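Local coordinates for putative nucleoprotein (Infectious salmon anemia virus, PDB 4EWC) that encapsidates the negative-strand viral RNA, protecting it from nucleases and forming the ribonucleoprotein that serves as template for transcription and replication, at residues F412-C420 / N496-E504. Sequence-based numbering, arbitrary orientation.
Sequences FMKNGEDAC and NVRYEARPE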
loop_
_atom_site.group_PDB
_atom_site.type_symbol
_atom_site.label_atom_id
_atom_site.label_comp_id
_atom_site.label_asym_id
_atom_site.label_seq_id
_atom_site.Cartn_x
_atom_site.Cartn_y
_atom_site.Cartn_z
ATOM N N PHE A 412 5.484 3.905 27.611
ATOM C CA PHE A 412 5.014 4.492 26.347
ATOM C C PHE A 412 6.168 4.833 25.417
ATOM O O PHE A 412 5.943 5.383 24.348
ATOM C CB PHE A 412 4.201 5.750 26.614
ATOM C CG PHE A 412 2.972 5.517 27.460
ATOM C CD1 PHE A 412 2.043 4.537 27.118
ATOM C CD2 PHE A 412 2.741 6.290 28.593
ATOM C CE1 PHE A 412 0.904 4.345 27.892
ATOM C CE2 PHE A 412 1.618 6.101 29.358
ATOM C CZ PHE A 412 0.691 5.132 29.011
HETATM N N MSE A 413 7.395 4.525 25.849
HETATM C CA MSE A 413 8.600 4.803 25.075
HETATM C C MSE A 413 9.008 3.642 24.165
HETATM O O MSE A 413 9.327 3.861 23.001
HETATM C CB MSE A 413 9.779 5.142 25.993
HETATM C CG MSE A 413 9.599 6.344 26.911
HETATM SE SE MSE A 413 9.300 8.091 26.074
HETATM C CE MSE A 413 10.971 8.312 25.097
ATOM N N LYS A 414 9.002 2.420 24.699
ATOM C CA LYS A 414 9.504 1.250 23.963
ATOM C C LYS A 414 8.675 0.876 22.725
ATOM O O LYS A 414 9.228 0.457 21.717
ATOM C CB LYS A 414 9.648 0.020 24.869
ATOM C CG LYS A 414 8.305 -0.568 25.360
ATOM C CD LYS A 414 8.456 -1.928 26.056
ATOM C CE LYS A 414 7.267 -2.232 26.977
ATOM N NZ LYS A 414 5.975 -2.547 26.262
ATOM N N ASN A 415 7.358 1.011 22.822
ATOM C CA ASN A 415 6.453 0.724 21.719
ATOM C C ASN A 415 5.032 1.176 22.054
ATOM O O ASN A 415 4.819 1.882 23.037
ATOM C CB ASN A 415 6.497 -0.751 21.310
ATOM C CG ASN A 415 6.196 -1.700 22.467
ATOM O OD1 ASN A 415 5.246 -1.497 23.236
ATOM N ND2 ASN A 415 6.999 -2.751 22.584
ATOM N N GLY A 416 4.061 0.769 21.245
ATOM C CA GLY A 416 2.689 1.203 21.443
ATOM C C GLY A 416 1.760 0.237 22.159
ATOM O O GLY A 416 0.550 0.448 22.153
ATOM N N GLU A 417 2.319 -0.803 22.778
ATOM C CA GLU A 417 1.509 -1.827 23.460
ATOM C C GLU A 417 0.563 -1.275 24.531
ATOM O O GLU A 417 -0.624 -1.543 24.512
ATOM C CB GLU A 417 2.377 -2.917 24.085
ATOM C CG GLU A 417 1.574 -4.006 24.759
ATOM C CD GLU A 417 2.433 -5.180 25.214
ATOM O OE1 GLU A 417 2.838 -5.200 26.393
ATOM O OE2 GLU A 417 2.693 -6.086 24.398
ATOM N N ASP A 418 1.099 -0.515 25.466
ATOM C CA ASP A 418 0.285 0.036 26.510
ATOM C C ASP A 418 -0.686 1.040 25.940
ATOM O O ASP A 418 -1.835 1.116 26.377
ATOM C CB ASP A 418 1.146 0.638 27.627
ATOM C CG ASP A 418 2.028 -0.403 28.298
ATOM O OD1 ASP A 418 1.692 -1.607 28.241
ATOM O OD2 ASP A 418 3.069 -0.027 28.875
ATOM N N ALA A 419 -0.254 1.804 24.954
ATOM C CA ALA A 419 -1.186 2.710 24.270
ATOM C C ALA A 419 -2.348 1.940 23.651
ATOM O O ALA A 419 -3.483 2.367 23.766
ATOM C CB ALA A 419 -0.484 3.560 23.234
ATOM N N CYS A 420 -2.080 0.805 23.012
ATOM C CA CYS A 420 -3.184 0.039 22.437
ATOM C C CYS A 420 -4.112 -0.575 23.522
ATOM O O CYS A 420 -5.333 -0.651 23.335
ATOM C CB CYS A 420 -2.698 -1.013 21.446
ATOM S SG CYS A 420 -1.819 -0.345 19.975
ATOM N N ASN A 496 -9.058 -3.788 17.721
ATOM C CA ASN A 496 -8.359 -4.050 16.462
ATOM C C ASN A 496 -7.246 -3.049 16.130
ATOM O O ASN A 496 -6.556 -3.195 15.114
ATOM C CB ASN A 496 -9.344 -4.185 15.289
ATOM C CG ASN A 496 -10.546 -5.038 15.650
ATOM O OD1 ASN A 496 -10.496 -5.829 16.602
ATOM N ND2 ASN A 496 -11.632 -4.881 14.902
ATOM N N VAL A 497 -7.064 -2.049 16.986
ATOM C CA VAL A 497 -5.905 -1.160 16.901
ATOM C C VAL A 497 -4.612 -2.000 16.999
ATOM O O VAL A 497 -4.642 -3.126 17.468
ATOM C CB VAL A 497 -5.959 -0.107 18.026
ATOM C CG1 VAL A 497 -5.458 -0.703 19.320
ATOM C CG2 VAL A 497 -5.166 1.130 17.676
ATOM N N ARG A 498 -3.490 -1.466 16.524
ATOM C CA ARG A 498 -2.222 -2.211 16.482
ATOM C C ARG A 498 -0.986 -1.334 16.595
ATOM O O ARG A 498 -1.020 -0.157 16.257
ATOM C CB ARG A 498 -2.116 -3.018 15.194
ATOM C CG ARG A 498 -2.734 -4.392 15.254
ATOM C CD ARG A 498 -2.474 -5.100 13.966
ATOM N NE ARG A 498 -2.354 -6.537 14.153
ATOM C CZ ARG A 498 -2.140 -7.401 13.166
ATOM N NH1 ARG A 498 -2.038 -6.962 11.902
ATOM N NH2 ARG A 498 -2.036 -8.706 13.450
ATOM N N TYR A 499 0.119 -1.914 17.045
ATOM C CA TYR A 499 1.380 -1.165 17.115
ATOM C C TYR A 499 2.490 -1.899 16.373
ATOM O O TYR A 499 2.461 -3.119 16.251
ATOM C CB TYR A 499 1.772 -0.860 18.583
ATOM C CG TYR A 499 2.263 -2.057 19.360
ATOM C CD1 TYR A 499 3.602 -2.393 19.351
ATOM C CD2 TYR A 499 1.387 -2.853 20.094
ATOM C CE1 TYR A 499 4.067 -3.478 20.029
ATOM C CE2 TYR A 499 1.844 -3.954 20.791
ATOM C CZ TYR A 499 3.194 -4.262 20.754
ATOM O OH TYR A 499 3.698 -5.348 21.434
ATOM N N GLU A 500 3.456 -1.152 15.856
ATOM C CA GLU A 500 4.582 -1.759 15.141
ATOM C C GLU A 500 5.623 -2.336 16.112
ATOM O O GLU A 500 6.060 -1.653 17.044
ATOM C CB GLU A 500 5.252 -0.740 14.203
ATOM C CG GLU A 500 6.585 -1.217 13.615
ATOM C CD GLU A 500 7.181 -0.255 12.579
ATOM O OE1 GLU A 500 7.053 0.978 12.720
ATOM O OE2 GLU A 500 7.789 -0.733 11.605
ATOM N N ALA A 501 6.002 -3.593 15.894
ATOM C CA ALA A 501 7.065 -4.196 16.678
ATOM C C ALA A 501 8.333 -3.430 16.385
ATOM O O ALA A 501 8.584 -3.060 15.252
ATOM C CB ALA A 501 7.251 -5.664 16.329
ATOM N N ARG A 502 9.113 -3.169 17.417
ATOM C CA ARG A 502 10.383 -2.529 17.245
ATOM C C ARG A 502 11.350 -3.579 16.704
ATOM O O ARG A 502 11.496 -4.645 17.283
ATOM C CB ARG A 502 10.847 -1.958 18.584
ATOM C CG ARG A 502 11.964 -0.965 18.452
ATOM C CD ARG A 502 12.449 -0.522 19.804
ATOM N NE ARG A 502 11.592 0.481 20.422
ATOM C CZ ARG A 502 11.604 1.777 20.113
ATOM N NH1 ARG A 502 12.410 2.247 19.164
ATOM N NH2 ARG A 502 10.801 2.610 20.754
ATOM N N PRO A 503 11.997 -3.290 15.569
ATOM C CA PRO A 503 12.885 -4.282 14.942
ATOM C C PRO A 503 14.226 -4.431 15.679
ATOM O O PRO A 503 14.730 -3.434 16.207
ATOM C CB PRO A 503 13.116 -3.711 13.546
ATOM C CG PRO A 503 12.910 -2.226 13.691
ATOM C CD PRO A 503 11.908 -2.029 14.805
ATOM N N GLU A 504 14.788 -5.643 15.728
ATOM C CA GLU A 504 16.120 -5.838 16.316
ATOM C C GLU A 504 17.013 -6.772 15.493
ATOM O O GLU A 504 17.902 -7.439 16.039
ATOM C CB GLU A 504 16.018 -6.342 17.753
HETATM O O HOH W 1 8.878 -4.293 20.253
HETATM O O HOH W 2 4.806 0.400 18.330
#
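An Asx turn at the start of helix 417-425 packs against the ring of Tyr499, which stands on the short strand 499-500, outermost in its sheet within this chain. Asn415 OD1 accepts a hydrogen bond from the backbone N of Glu417 (3.0 Å), while Gly416 holds the N-cap position. Tyr499 CG sits between its own backbone N and carbonyl carbon (chi1 73°), and the ring runs up alongside the first residue of the helix. One face lies under the backbone of Glu417, whose CA is 3.4 Å from Tyr499 CE2; its CB rests near the same ring carbon. The carboxylate continues in the direction of the phenol, its plane turned 79° from the ring, and Glu417 OE2 ends 3.2 Å from Tyr499 OH. The Asn415 amide, its plane 29° from the ring's, crosses obliquely on the same side of the ring plane, with CG 3.7 Å from Tyr499 CE1. Cys420, one turn into the helix, places SG at the ring edge near its plane, and its CB meets Val497 CG1 at 3.5 Å. At the far end of the contact Arg502, bent at chi3, grips a single backbone oxygen side-on: NE reaches Lys414 O at 2.7 Å, on a lone pair, whereas NH2 comes to it from above the carbonyl plane. Water 2 accepts from Gly416 N and donates to Glu500 O (2.7 Å), linking the N-cap residue to the strand backbone; water 1 accepts from Arg502 N and, weakly, from Asn415 ND2. Strand 499-500 pairs antiparallel with strand 568-574, and Met449 of helix 438-449 packs on both Cys420 and Val497. Glu500 points away, its carboxylate bonding Thr570 of strand 568-574 through OE2 and Ser521 of the second subunit through OE1; Phe522 of that subunit packs on Arg502, placing this helix-to-strand contact beside the subunit interface.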